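SecB-like chaperone Rv1957 (Mycobacterium tuberculosis, PDB 5MTW) acts as the chaperone of a type II toxin-antitoxin-chaperone system, binding the antitoxin HigA1, preventing its aggregation, and is required for neutralization of the toxin HigB1. Local coordinates at residues T134-F138 / I164-P168; V18-A23 / E126-Y131; F56-D61 / V71-S75; Y141-R145 / T161-L165; D30-T36 / D105-L111. All coordinates share one frame. Residues are numbered along the deposited sequence.

How the contacts relate
From the N terminus, residues 18-23 meet 126-131: contact 2 closes the widest loop, bringing the short helix 20-25 onto the start of helix 125-154. Nested inside that loop, contact 5 pairs strand 26-40 with strand 99-114, and nested again inside contact 5 lies contact 3, the hairpin of strands 50-62 and 69-82. Contacts 3 and 5 are joined by Val72 O to Ala110 N (2.7 Å), so the strands lie in the order 26-40, 99-114, 69-82, 50-62. After contact 2 closes, contacts 1 and 4 open in turn on helix 125-154 and end on the same C-terminal loop, sharing Ile164 and Leu165. Helix and sheet meet where Ile144 of contact 4 packs on Ile74 and Phe108.

Contact 1. Residues T134-F138 / I164-P168; sequences TTGRF and ILSRP
Residues 134-138 are helical, with Phe138 N bonded to Thr134 O at 3.1 Å and a wider pi-type turn over 134-136. Residues 164-168 run extended without regular structure: phi/psi is -80/126 at Leu165, -62/139 at Ser166 and -123/133 at Arg167. The closest CA pair, Phe138 and Arg167, stands 7.7 Å apart, so side chains bridge the gap. Phe138 (chi1 m, chi2 -88°) points toward the loop, and Arg167, all-trans through chi3, lies across its ring: Arg167 CG is 3.9 Å from the centroid of the Phe138 ring and only 1° off the normal, a nearly ideal CH-pi contact. This is an extended C-terminal segment folded back on the long helix 125-154, a surface contact beside the second subunit, whose Phe138 also packs against Arg167 and whose Gln27 binds Ser166 OG. The guanidinium reaches past the ring to the preceding turn, Arg167 NH1 lying 3.7 Å from Phe138 CB, with Thr134 O over the same group. Arg167 NH2 comes to 3.4 Å from Thr135 OG1, near the guanidinium plane. Toward the other end of the ring, Phe138 CE1 meets Ser166 O at 3.5 Å and Leu165 CB at 4.1 Å.

Contact 2. Residues V18-A23 / E126-Y131; sequences VGARLA and EELTAY
Val18 (chi1 t) precedes helix 20-25 and packs its CB 4.0 Å from Ala130 CB, while Val18 CG1 lies 3.6 Å from Glu126 O. Gly19, the N-cap residue, makes the closest backbone approach, its CA 4.6 Å from Glu127 CA; an ideal CB here would sit 3.2 Å from Tyr131 N and 3.3 Å from Ala130 CB, too tight for a side chain. Gly19 O accepts Ala23 N at 2.9 Å, starting the helix. Arg21 (chi1, chi2 and chi3 t) extends to Glu127 (chi1 m, chi2 t): Arg21 NH1 to Glu127 OE1 is 3.0 Å, a salt bridge whose hydrogen bond is weak at 129°. Leu22 (t, p) points toward the partner helix, its CD2 3.8 Å from Leu128 CD2 and 3.9 Å from Tyr131 CB. Ala23 CB then meets Tyr131 CE1 at 3.8 Å. The contact is helix-to-helix packing that sets helix 20-25 against the first turns of helix 125-154, with Tyr131 edge-to-face on Phe112 of strand 99-114.

Contact 3. Residues F56-D61 / V71-S75; sequences FEPAVD and VVRIS
Arg73 (chi1 m, chi2 t, chi3 m) lays its guanidinium over Ala59 CB, with Arg73 NH2 3.8 Å from that atom, on the face shared by Glu57, Ala59, Asp61, Val71 and Ser75. The two segments belong to the antiparallel beta hairpin of strands 50-62 and 69-82; their axes approach to 4.4 Å at 160°. Glu57-Ser75, Ala59-Arg73 and Asp61-Val71 are hydrogen-bonded pairs (CA-CA 4.9, 5.1 and 5.1 Å), each closed by two backbone N-to-O bonds: Glu57 N to Ser75 O is 2.6 Å, Ser75 N to Glu57 O 2.8 Å, Ala59 N to Arg73 O 2.8 Å and Arg73 N to Ala59 O 2.9 Å, and both Asp61-Val71 bonds measure 2.8 Å. Between them, Pro58-Ile74 and Val60-Val72 are non-hydrogen-bonded pairs (CA-CA 4.4 and 4.5 Å). Their side chains occupy the other face, where Val72 and Ile74 pack on Leu140 of helix 125-154. At the start of 56-61, Phe56 CD2 touches Ile74 CG2 at 3.9 Å. Asp61 and Val71 also pack on the bound peptide, while Arg73 has a second acidic partner in Glu107. Asp61 (chi1 m) completes a bidentate salt bridge: Arg73 NE to Asp61 OD2 is 2.7 Å and Arg73 NH2 to Asp61 OD1 is 2.8 Å.

Contact 4. Residues Y141-R145 / T161-L165; sequences YPYIR and TLEIL
Tyr141, Arg145 and Leu162 carry most of the buried surface between helical residues 141-145 and the irregular, extended 161-165. CA separations widen from 5.6 Å at Arg145-Leu162 to 8.1 Å at Tyr141-Leu165. Tyr141 (chi1 t, chi2 80°) points across the gap; its OH donates to Glu163 O at 2.5 Å, and Leu165 CD1 sits over its ring, 3.7 Å from the centroid of the Tyr141 ring and 26° off the normal, a CH-pi contact. One turn on, Arg145 (t, t, t, chi4 -87°) gives Arg145 NE to Leu162 O at 2.8 Å, with Ile164 CD1 over the guanidinium, 3.5 Å from Arg145 CZ. Leu162 (m, t) fits between, its CB 3.4 Å from Tyr141 OH and its CD1 4.3 Å from Ile144 CG2. A water bridges Arg145 O (2.6 Å) and Leu162 N (2.8 Å). Tyr143 of the second subunit packs on Tyr141 and Ile164, so this helix-loop packing lies at a subunit interface. Helix side chains thus satisfy the backbone carbonyls of Leu162 and Glu163, holding the irregular loop to the helix without strand pairing.

Contact 5. Residues D30-T36 / D105-L111; sequences DIRLLRT and DFEFAAL
The bound HigA1 peptide rests on part of this strand pair: Asp30 OD2 forms a salt bridge with a basic peptide side chain and a hydrogen bond with an aromatic one, while Arg32, Ala109 and Leu111 pack on aromatic peptide side chains. Strands 30-36 and 105-111 run antiparallel, axes 4.6 Å apart at 152°. Leu111 N to Asp30 O (2.9 Å), then Arg32 N to Ala109 O and Ala109 N to Arg32 O (both 2.8 Å), set the register. Ile31-Ala110 and Leu33-Phe108 are non-hydrogen-bonded pairs. A beta bulge at Leu34 (phi/psi -91/-43) shifts the register by one: Leu34 N and Arg35 O engage Glu107 O and Glu107 N, each at 2.9 Å, before Thr36-Phe106 (CA-CA 4.1 Å) forms the third such pair. Leu33 CD1 (t, p) lies 3.9 Å from the centroid of the Phe108 ring, a CH-pi contact. Arg35 (chi1 p) makes two salt bridges, Arg35 NH1 to Asp105 OD2 at 3.0 Å and Arg35 NE to Glu107 OE1 at 3.2 Å, the latter a weak hydrogen bond (123°); Glu107 also binds Arg73. Arg35 and Thr36 pair with a strand of the third subunit, continuing the sheet, consistent with the tetrameric SecB fold of a four-stranded antiparallel sheet backed by a long helix.

Contact 1. Residues T134-F138 / I164-P168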
# COMPACT_ATOMS: atom_id res chain seq x y z
N THR A 134 -6.38 -19.94 -14.07
CA THR A 134 -6.81 -18.88 -14.94
C THR A 134 -7.37 -17.70 -14.14
O THR A 134 -6.64 -16.78 -13.86
CB THR A 134 -7.84 -19.42 -15.93
OG1 THR A 134 -8.93 -19.99 -15.22
CG2 THR A 134 -7.20 -20.56 -16.84
N THR A 135 -8.65 -17.76 -13.76
CA THR A 135 -9.28 -16.65 -13.08
C THR A 135 -8.55 -16.40 -11.77
O THR A 135 -8.27 -15.28 -11.45
CB THR A 135 -10.77 -16.91 -12.83
OG1 THR A 135 -11.46 -17.09 -14.09
CG2 THR A 135 -11.38 -15.77 -12.08
N GLY A 136 -8.25 -17.46 -11.02
CA GLY A 136 -7.55 -17.33 -9.74
C GLY A 136 -6.25 -16.56 -9.81
O GLY A 136 -6.03 -15.58 -9.11
N ARG A 137 -5.39 -17.02 -10.70
CA ARG A 137 -4.09 -16.46 -10.93
C ARG A 137 -4.12 -14.97 -11.36
O ARG A 137 -3.32 -14.10 -10.91
CB ARG A 137 -3.42 -17.27 -12.08
N PHE A 138 -5.02 -14.69 -12.29
CA PHE A 138 -5.11 -13.32 -12.79
C PHE A 138 -5.84 -12.33 -11.85
O PHE A 138 -5.68 -11.12 -11.97
CB PHE A 138 -5.68 -13.33 -14.22
CG PHE A 138 -4.64 -13.80 -15.22
CD1 PHE A 138 -3.78 -12.90 -15.81
CD2 PHE A 138 -4.48 -15.15 -15.52
CE1 PHE A 138 -2.81 -13.32 -16.71
CE2 PHE A 138 -3.50 -15.57 -16.41
CZ PHE A 138 -2.67 -14.65 -17.00
N ILE A 164 2.71 -5.80 -16.53
CA ILE A 164 1.32 -6.18 -16.69
C ILE A 164 1.22 -7.54 -17.45
O ILE A 164 1.67 -7.66 -18.56
CB ILE A 164 0.53 -5.04 -17.42
CG1 ILE A 164 0.69 -3.73 -16.66
CG2 ILE A 164 -0.90 -5.43 -17.51
CD1 ILE A 164 0.15 -3.78 -15.21
N LEU A 165 0.71 -8.59 -16.82
CA LEU A 165 0.63 -9.89 -17.50
C LEU A 165 -0.56 -9.95 -18.44
O LEU A 165 -1.67 -9.66 -18.00
CB LEU A 165 0.59 -11.04 -16.47
CG LEU A 165 1.99 -11.16 -15.83
CD1 LEU A 165 2.18 -12.45 -15.03
CD2 LEU A 165 3.14 -10.97 -16.85
N SER A 166 -0.30 -10.30 -19.73
CA SER A 166 -1.36 -10.64 -20.72
C SER A 166 -2.20 -11.87 -20.34
O SER A 166 -1.68 -12.87 -19.96
CB SER A 166 -0.74 -10.99 -22.09
OG SER A 166 -0.74 -9.90 -22.99
N ARG A 167 -3.50 -11.79 -20.58
CA ARG A 167 -4.37 -12.95 -20.49
C ARG A 167 -5.13 -13.20 -21.79
O ARG A 167 -5.70 -12.29 -22.32
CB ARG A 167 -5.36 -12.63 -19.41
CG ARG A 167 -6.20 -13.80 -19.04
CD ARG A 167 -7.19 -13.27 -18.07
NE ARG A 167 -8.05 -14.32 -17.55
CZ ARG A 167 -8.86 -14.11 -16.53
NH1 ARG A 167 -8.89 -12.90 -15.94
NH2 ARG A 167 -9.62 -15.10 -16.09
N PRO A 168 -5.17 -14.44 -22.31
CA PRO A 168 -6.15 -14.67 -23.42
C PRO A 168 -7.61 -14.28 -23.04
O PRO A 168 -8.17 -14.86 -22.11
CB PRO A 168 -6.05 -16.18 -23.69
CG PRO A 168 -5.36 -16.77 -22.50
CD PRO A 168 -4.49 -15.69 -21.90

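Contact 2. Residues V18-A23 / E126-Y131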
# COMPACT_ATOMS: atom_id res chain seq x y z
N VAL A 18 -12.09 -26.60 -19.20
CA VAL A 18 -12.16 -27.53 -18.07
C VAL A 18 -12.77 -26.82 -16.87
O VAL A 18 -13.39 -27.44 -16.01
CB VAL A 18 -10.78 -28.16 -17.68
CG1 VAL A 18 -10.88 -28.97 -16.39
CG2 VAL A 18 -10.23 -29.07 -18.78
N GLY A 19 -12.59 -25.50 -16.82
CA GLY A 19 -13.01 -24.72 -15.67
C GLY A 19 -14.13 -23.75 -15.98
O GLY A 19 -14.46 -22.92 -15.11
N ALA A 20 -14.72 -23.82 -17.18
CA ALA A 20 -15.86 -22.93 -17.59
C ALA A 20 -17.09 -23.11 -16.72
O ALA A 20 -17.79 -22.14 -16.34
CB ALA A 20 -16.25 -23.17 -19.04
N ARG A 21 -17.36 -24.36 -16.36
CA ARG A 21 -18.51 -24.67 -15.54
C ARG A 21 -18.42 -24.01 -14.12
O ARG A 21 -19.38 -23.36 -13.63
CB ARG A 21 -18.66 -26.20 -15.43
CG ARG A 21 -19.91 -26.64 -14.67
CD ARG A 21 -19.93 -28.12 -14.28
NE ARG A 21 -20.86 -28.26 -13.15
CZ ARG A 21 -20.54 -28.65 -11.91
NH1 ARG A 21 -19.31 -29.03 -11.56
NH2 ARG A 21 -21.50 -28.66 -11.00
N LEU A 22 -17.27 -24.18 -13.47
CA LEU A 22 -17.02 -23.53 -12.20
C LEU A 22 -16.91 -21.99 -12.33
O LEU A 22 -17.36 -21.26 -11.45
CB LEU A 22 -15.80 -24.13 -11.55
CG LEU A 22 -15.44 -23.67 -10.16
CD1 LEU A 22 -16.52 -23.97 -9.16
CD2 LEU A 22 -14.15 -24.37 -9.81
N ALA A 23 -16.38 -21.50 -13.46
CA ALA A 23 -16.35 -20.08 -13.72
C ALA A 23 -17.72 -19.41 -13.80
O ALA A 23 -17.78 -18.22 -13.58
CB ALA A 23 -15.56 -19.80 -14.99
N GLU A 126 -9.83 -31.27 -11.15
CA GLU A 126 -9.43 -30.69 -12.44
C GLU A 126 -10.07 -29.34 -12.66
O GLU A 126 -9.43 -28.43 -13.19
CB GLU A 126 -9.83 -31.60 -13.62
CG GLU A 126 -9.05 -32.90 -13.68
CD GLU A 126 -9.41 -33.86 -12.53
OE1 GLU A 126 -10.61 -33.96 -12.18
OE2 GLU A 126 -8.49 -34.50 -11.97
N GLU A 127 -11.37 -29.25 -12.36
CA GLU A 127 -12.12 -28.03 -12.53
C GLU A 127 -11.55 -26.88 -11.61
O GLU A 127 -11.31 -25.79 -12.06
CB GLU A 127 -13.61 -28.28 -12.25
CG GLU A 127 -14.33 -29.21 -13.23
CD GLU A 127 -15.87 -29.21 -13.07
OE1 GLU A 127 -16.40 -29.32 -11.96
OE2 GLU A 127 -16.59 -29.09 -14.08
N LEU A 128 -11.31 -27.21 -10.34
CA LEU A 128 -10.73 -26.31 -9.38
C LEU A 128 -9.35 -25.84 -9.83
O LEU A 128 -9.07 -24.63 -9.79
CB LEU A 128 -10.67 -27.01 -8.03
CG LEU A 128 -12.08 -27.16 -7.45
CD1 LEU A 128 -12.18 -28.35 -6.47
CD2 LEU A 128 -12.47 -25.87 -6.78
N THR A 129 -8.50 -26.79 -10.25
CA THR A 129 -7.12 -26.51 -10.75
C THR A 129 -7.16 -25.60 -11.98
O THR A 129 -6.49 -24.61 -12.01
CB THR A 129 -6.34 -27.82 -11.01
OG1 THR A 129 -6.10 -28.43 -9.74
CG2 THR A 129 -5.01 -27.57 -11.65
N ALA A 130 -8.04 -25.85 -12.93
CA ALA A 130 -8.07 -25.02 -14.14
C ALA A 130 -8.50 -23.57 -13.79
O ALA A 130 -8.00 -22.58 -14.37
CB ALA A 130 -9.02 -25.61 -15.16
N TYR A 131 -9.49 -23.49 -12.89
CA TYR A 131 -10.07 -22.20 -12.51
C TYR A 131 -9.05 -21.38 -11.80
O TYR A 131 -8.98 -20.21 -12.07
CB TYR A 131 -11.32 -22.35 -11.64
CG TYR A 131 -12.02 -21.03 -11.26
CD1 TYR A 131 -12.88 -20.38 -12.16
CD2 TYR A 131 -11.78 -20.42 -10.04
CE1 TYR A 131 -13.54 -19.21 -11.81
CE2 TYR A 131 -12.41 -19.24 -9.68
CZ TYR A 131 -13.30 -18.63 -10.55
OH TYR A 131 -13.92 -17.47 -10.18

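Contact 3. Residues F56-D61 / V71-S75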
# COMPACT_ATOMS: atom_id res chain seq x y z
N PHE A 56 6.53 -18.22 -9.34
CA PHE A 56 5.20 -18.33 -8.74
C PHE A 56 4.86 -19.81 -8.56
O PHE A 56 5.23 -20.62 -9.40
CB PHE A 56 4.17 -17.78 -9.67
CG PHE A 56 4.36 -16.34 -10.06
CD1 PHE A 56 5.24 -15.98 -11.08
CD2 PHE A 56 3.66 -15.34 -9.42
CE1 PHE A 56 5.40 -14.66 -11.49
CE2 PHE A 56 3.81 -13.99 -9.81
CZ PHE A 56 4.69 -13.65 -10.85
N GLU A 57 4.11 -20.17 -7.53
CA GLU A 57 3.62 -21.55 -7.44
C GLU A 57 2.13 -21.47 -6.98
O GLU A 57 1.86 -21.06 -5.86
CB GLU A 57 4.52 -22.38 -6.51
CG GLU A 57 4.45 -23.91 -6.59
CD GLU A 57 4.43 -24.48 -8.01
OE1 GLU A 57 5.41 -24.30 -8.79
OE2 GLU A 57 3.41 -25.13 -8.33
N PRO A 58 1.19 -21.80 -7.88
CA PRO A 58 -0.22 -21.83 -7.54
C PRO A 58 -0.72 -23.10 -6.82
O PRO A 58 -0.15 -24.17 -6.94
CB PRO A 58 -0.93 -21.62 -8.90
CG PRO A 58 0.12 -21.70 -9.92
CD PRO A 58 1.41 -22.10 -9.31
N ALA A 59 -1.79 -22.98 -6.03
CA ALA A 59 -2.31 -24.12 -5.33
C ALA A 59 -3.76 -23.80 -5.08
O ALA A 59 -4.17 -22.63 -5.14
CB ALA A 59 -1.50 -24.35 -4.06
N VAL A 60 -4.58 -24.82 -4.91
CA VAL A 60 -6.01 -24.56 -4.57
C VAL A 60 -6.34 -25.45 -3.33
O VAL A 60 -5.81 -26.54 -3.17
CB VAL A 60 -6.93 -24.70 -5.80
CG1 VAL A 60 -6.91 -26.10 -6.39
CG2 VAL A 60 -8.39 -24.32 -5.48
N ASP A 61 -7.12 -24.93 -2.40
CA ASP A 61 -7.57 -25.73 -1.23
C ASP A 61 -9.05 -25.75 -1.32
O ASP A 61 -9.73 -24.68 -1.40
CB ASP A 61 -7.17 -25.12 0.13
CG ASP A 61 -5.71 -24.84 0.27
OD1 ASP A 61 -4.90 -25.76 0.02
OD2 ASP A 61 -5.35 -23.68 0.65
N VAL A 71 -10.10 -21.91 -1.75
CA VAL A 71 -9.06 -20.89 -1.69
C VAL A 71 -7.99 -21.10 -2.75
O VAL A 71 -7.42 -22.18 -2.84
CB VAL A 71 -8.35 -20.95 -0.32
CG1 VAL A 71 -7.20 -19.91 -0.23
CG2 VAL A 71 -9.36 -20.66 0.75
N VAL A 72 -7.71 -20.07 -3.53
CA VAL A 72 -6.59 -20.06 -4.48
C VAL A 72 -5.43 -19.36 -3.84
O VAL A 72 -5.58 -18.20 -3.33
CB VAL A 72 -6.93 -19.35 -5.82
CG1 VAL A 72 -5.70 -19.33 -6.75
CG2 VAL A 72 -8.08 -20.10 -6.45
N ARG A 73 -4.27 -20.04 -3.82
CA ARG A 73 -3.06 -19.52 -3.21
C ARG A 73 -1.98 -19.42 -4.29
O ARG A 73 -1.83 -20.34 -5.14
CB ARG A 73 -2.54 -20.43 -2.05
CG ARG A 73 -3.36 -20.50 -0.81
CD ARG A 73 -2.65 -21.30 0.29
NE ARG A 73 -2.85 -22.72 0.10
CZ ARG A 73 -1.90 -23.61 -0.22
NH1 ARG A 73 -0.62 -23.23 -0.35
NH2 ARG A 73 -2.25 -24.89 -0.42
N ILE A 74 -1.26 -18.33 -4.27
CA ILE A 74 -0.03 -18.21 -5.07
C ILE A 74 1.13 -17.85 -4.17
O ILE A 74 1.10 -16.83 -3.44
CB ILE A 74 -0.17 -17.22 -6.26
CG1 ILE A 74 -1.35 -17.71 -7.13
CG2 ILE A 74 1.14 -17.16 -7.05
CD1 ILE A 74 -1.77 -16.76 -8.19
N SER A 75 2.07 -18.80 -4.14
CA SER A 75 3.38 -18.69 -3.46
C SER A 75 4.39 -18.04 -4.42
O SER A 75 4.39 -18.36 -5.62
CB SER A 75 3.86 -20.09 -3.00
OG SER A 75 5.05 -19.98 -2.28

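Contact 4. Residues Y141-R145 / T161-L165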
# COMPACT_ATOMS: atom_id res chain seq x y z
N TYR A 141 -2.74 -11.67 -9.32
CA TYR A 141 -1.56 -11.05 -9.84
C TYR A 141 -1.43 -9.56 -9.50
O TYR A 141 -0.36 -9.14 -9.11
CB TYR A 141 -1.36 -11.31 -11.37
CG TYR A 141 -0.08 -10.71 -11.87
CD1 TYR A 141 1.12 -11.36 -11.68
CD2 TYR A 141 -0.06 -9.53 -12.55
CE1 TYR A 141 2.29 -10.82 -12.13
CE2 TYR A 141 1.12 -8.97 -13.00
CZ TYR A 141 2.31 -9.63 -12.79
OH TYR A 141 3.50 -9.23 -13.27
N PRO A 142 -2.55 -8.78 -9.58
CA PRO A 142 -2.36 -7.33 -9.28
C PRO A 142 -1.98 -7.06 -7.79
O PRO A 142 -1.26 -6.15 -7.49
CB PRO A 142 -3.73 -6.73 -9.63
CG PRO A 142 -4.23 -7.61 -10.70
CD PRO A 142 -3.75 -9.02 -10.38
N TYR A 143 -2.39 -7.96 -6.90
CA TYR A 143 -2.07 -7.82 -5.52
C TYR A 143 -0.62 -8.14 -5.24
O TYR A 143 0.07 -7.58 -4.34
CB TYR A 143 -2.91 -8.75 -4.66
CG TYR A 143 -4.35 -8.31 -4.64
CD1 TYR A 143 -5.20 -8.69 -5.68
CD2 TYR A 143 -4.86 -7.54 -3.61
CE1 TYR A 143 -6.55 -8.29 -5.71
CE2 TYR A 143 -6.21 -7.15 -3.61
CZ TYR A 143 -7.05 -7.53 -4.66
OH TYR A 143 -8.40 -7.14 -4.62
N ILE A 144 -0.15 -9.05 -6.06
CA ILE A 144 1.24 -9.50 -5.99
C ILE A 144 2.15 -8.39 -6.49
O ILE A 144 3.10 -8.09 -5.91
CB ILE A 144 1.52 -10.81 -6.78
CG1 ILE A 144 0.95 -12.03 -6.02
CG2 ILE A 144 3.01 -10.99 -7.01
CD1 ILE A 144 0.73 -13.30 -6.87
N ARG A 145 1.76 -7.78 -7.58
CA ARG A 145 2.53 -6.67 -8.14
C ARG A 145 2.58 -5.45 -7.18
O ARG A 145 3.61 -4.81 -7.01
CB ARG A 145 1.85 -6.26 -9.47
CG ARG A 145 2.40 -5.00 -10.10
CD ARG A 145 1.84 -4.94 -11.56
NE ARG A 145 2.22 -3.70 -12.30
CZ ARG A 145 1.57 -2.56 -12.26
NH1 ARG A 145 0.50 -2.38 -11.49
NH2 ARG A 145 1.98 -1.54 -12.97
N THR A 161 8.42 -2.40 -10.31
CA THR A 161 7.04 -2.53 -10.80
C THR A 161 6.94 -3.69 -11.81
O THR A 161 7.45 -3.60 -12.92
CB THR A 161 6.55 -1.18 -11.42
OG1 THR A 161 6.59 -0.18 -10.41
CG2 THR A 161 5.17 -1.28 -11.90
N LEU A 162 6.32 -4.80 -11.40
CA LEU A 162 6.21 -5.94 -12.29
C LEU A 162 5.43 -5.54 -13.56
O LEU A 162 4.62 -4.56 -13.57
CB LEU A 162 5.56 -7.13 -11.58
CG LEU A 162 6.25 -7.60 -10.34
CD1 LEU A 162 5.42 -8.82 -9.80
CD2 LEU A 162 7.73 -7.95 -10.67
N GLU A 163 5.71 -6.28 -14.61
CA GLU A 163 5.02 -6.14 -15.88
C GLU A 163 3.52 -6.49 -15.76
O GLU A 163 3.08 -7.36 -14.95
CB GLU A 163 5.64 -7.02 -16.96
CG GLU A 163 7.16 -7.09 -16.88
CD GLU A 163 7.71 -8.31 -16.04
OE1 GLU A 163 7.47 -8.50 -14.74
OE2 GLU A 163 8.43 -9.09 -16.73
N ILE A 164 2.71 -5.80 -16.53
CA ILE A 164 1.32 -6.18 -16.69
C ILE A 164 1.22 -7.54 -17.45
O ILE A 164 1.67 -7.66 -18.56
CB ILE A 164 0.53 -5.04 -17.42
CG1 ILE A 164 0.69 -3.73 -16.66
CG2 ILE A 164 -0.90 -5.43 -17.51
CD1 ILE A 164 0.15 -3.78 -15.21
N LEU A 165 0.71 -8.59 -16.82
CA LEU A 165 0.63 -9.89 -17.50
C LEU A 165 -0.56 -9.95 -18.44
O LEU A 165 -1.67 -9.66 -18.00
CB LEU A 165 0.59 -11.04 -16.47
CG LEU A 165 1.99 -11.16 -15.83
CD1 LEU A 165 2.18 -12.45 -15.03
CD2 LEU A 165 3.14 -10.97 -16.85
O HOH W 1 5.57 -4.61 -8.70

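Contact 5. Residues D30-T36 / D105-L111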
# COMPACT_ATOMS: atom_id res chain seq x y z
N ASP A 30 -12.83 -12.54 -1.02
CA ASP A 30 -11.82 -11.79 -0.29
C ASP A 30 -10.40 -12.23 -0.74
O ASP A 30 -10.23 -13.23 -1.37
CB ASP A 30 -12.02 -12.02 1.17
CG ASP A 30 -11.43 -10.92 2.09
OD1 ASP A 30 -10.95 -9.86 1.70
OD2 ASP A 30 -11.50 -11.20 3.30
N ILE A 31 -9.43 -11.43 -0.36
CA ILE A 31 -8.02 -11.63 -0.67
C ILE A 31 -7.23 -11.31 0.59
O ILE A 31 -7.57 -10.41 1.37
CB ILE A 31 -7.60 -10.72 -1.84
CG1 ILE A 31 -8.20 -11.34 -3.17
CG2 ILE A 31 -6.09 -10.72 -1.95
CD1 ILE A 31 -8.58 -10.37 -4.21
N ARG A 32 -6.24 -12.11 0.88
CA ARG A 32 -5.38 -11.76 1.98
C ARG A 32 -3.91 -12.23 1.67
O ARG A 32 -3.67 -13.20 0.96
CB ARG A 32 -5.90 -12.33 3.32
CG ARG A 32 -5.72 -13.86 3.46
CD ARG A 32 -6.10 -14.40 4.86
NE ARG A 32 -6.15 -15.87 4.91
CZ ARG A 32 -6.18 -16.64 6.00
NH1 ARG A 32 -6.15 -16.12 7.20
NH2 ARG A 32 -6.24 -17.96 5.87
N LEU A 33 -3.00 -11.54 2.32
CA LEU A 33 -1.65 -12.00 2.46
C LEU A 33 -1.64 -13.11 3.55
O LEU A 33 -2.08 -12.86 4.65
CB LEU A 33 -0.75 -10.80 2.78
CG LEU A 33 0.76 -11.14 3.01
CD1 LEU A 33 1.50 -11.39 1.69
CD2 LEU A 33 1.41 -10.03 3.78
N LEU A 34 -1.04 -14.27 3.28
CA LEU A 34 -0.90 -15.36 4.27
C LEU A 34 0.37 -15.27 5.06
O LEU A 34 0.38 -15.54 6.23
CB LEU A 34 -0.92 -16.76 3.57
CG LEU A 34 -2.27 -17.22 2.95
CD1 LEU A 34 -2.23 -18.60 2.24
CD2 LEU A 34 -3.36 -17.27 4.03
N ARG A 35 1.48 -14.96 4.36
CA ARG A 35 2.75 -14.92 4.91
C ARG A 35 3.68 -14.13 4.02
O ARG A 35 3.56 -14.14 2.80
CB ARG A 35 3.40 -16.31 5.09
CG ARG A 35 3.34 -17.20 3.83
CD ARG A 35 4.07 -18.56 4.06
NE ARG A 35 4.10 -19.32 2.82
CZ ARG A 35 4.94 -19.13 1.77
NH1 ARG A 35 5.87 -18.18 1.71
NH2 ARG A 35 4.81 -19.88 0.72
N THR A 36 4.72 -13.66 4.67
CA THR A 36 5.86 -12.96 4.01
C THR A 36 7.22 -13.06 4.75
O THR A 36 7.28 -13.17 5.94
CB THR A 36 5.47 -11.50 3.71
OG1 THR A 36 6.54 -10.93 2.96
CG2 THR A 36 5.15 -10.72 4.92
N ASP A 105 9.99 -14.07 -0.01
CA ASP A 105 9.12 -15.23 -0.21
C ASP A 105 7.80 -14.92 0.50
O ASP A 105 7.79 -14.62 1.70
CB ASP A 105 9.79 -16.49 0.34
CG ASP A 105 8.83 -17.70 0.37
OD1 ASP A 105 8.10 -18.04 -0.64
OD2 ASP A 105 8.81 -18.34 1.43
N PHE A 106 6.74 -14.85 -0.27
CA PHE A 106 5.45 -14.53 0.26
C PHE A 106 4.33 -15.31 -0.43
O PHE A 106 4.49 -15.80 -1.56
CB PHE A 106 5.26 -13.00 0.20
CG PHE A 106 5.28 -12.44 -1.19
CD1 PHE A 106 6.47 -12.13 -1.80
CD2 PHE A 106 4.14 -12.28 -1.89
CE1 PHE A 106 6.53 -11.60 -3.12
CE2 PHE A 106 4.14 -11.78 -3.19
CZ PHE A 106 5.35 -11.42 -3.81
N GLU A 107 3.14 -15.32 0.17
CA GLU A 107 2.05 -16.01 -0.44
C GLU A 107 0.69 -15.32 -0.21
O GLU A 107 0.45 -14.87 0.90
CB GLU A 107 1.95 -17.40 0.20
CG GLU A 107 0.95 -18.30 -0.48
CD GLU A 107 0.90 -19.70 0.18
OE1 GLU A 107 1.37 -19.86 1.30
OE2 GLU A 107 0.42 -20.64 -0.49
N PHE A 108 -0.04 -15.09 -1.29
CA PHE A 108 -1.34 -14.50 -1.28
C PHE A 108 -2.42 -15.60 -1.42
O PHE A 108 -2.22 -16.68 -2.02
CB PHE A 108 -1.47 -13.43 -2.41
CG PHE A 108 -0.95 -12.04 -1.99
CD1 PHE A 108 -1.79 -11.15 -1.34
CD2 PHE A 108 0.39 -11.65 -2.20
CE1 PHE A 108 -1.32 -9.88 -0.89
CE2 PHE A 108 0.86 -10.41 -1.77
CZ PHE A 108 -0.01 -9.50 -1.19
N ALA A 109 -3.59 -15.28 -0.88
CA ALA A 109 -4.74 -16.11 -0.97
C ALA A 109 -5.95 -15.35 -1.38
O ALA A 109 -6.11 -14.25 -0.88
CB ALA A 109 -5.07 -16.64 0.38
N ALA A 110 -6.73 -15.96 -2.26
CA ALA A 110 -8.05 -15.55 -2.68
C ALA A 110 -9.18 -16.61 -2.32
O ALA A 110 -9.09 -17.83 -2.61
CB ALA A 110 -8.05 -15.18 -4.17
N LEU A 111 -10.23 -16.10 -1.71
CA LEU A 111 -11.36 -16.91 -1.18
C LEU A 111 -12.53 -16.79 -2.19
O LEU A 111 -12.88 -15.69 -2.58
CB LEU A 111 -11.81 -16.33 0.15
CG LEU A 111 -13.05 -17.02 0.82
CD1 LEU A 111 -12.77 -18.51 1.00
CD2 LEU A 111 -13.41 -16.37 2.14
O HOH W 2 6.85 -16.35 3.54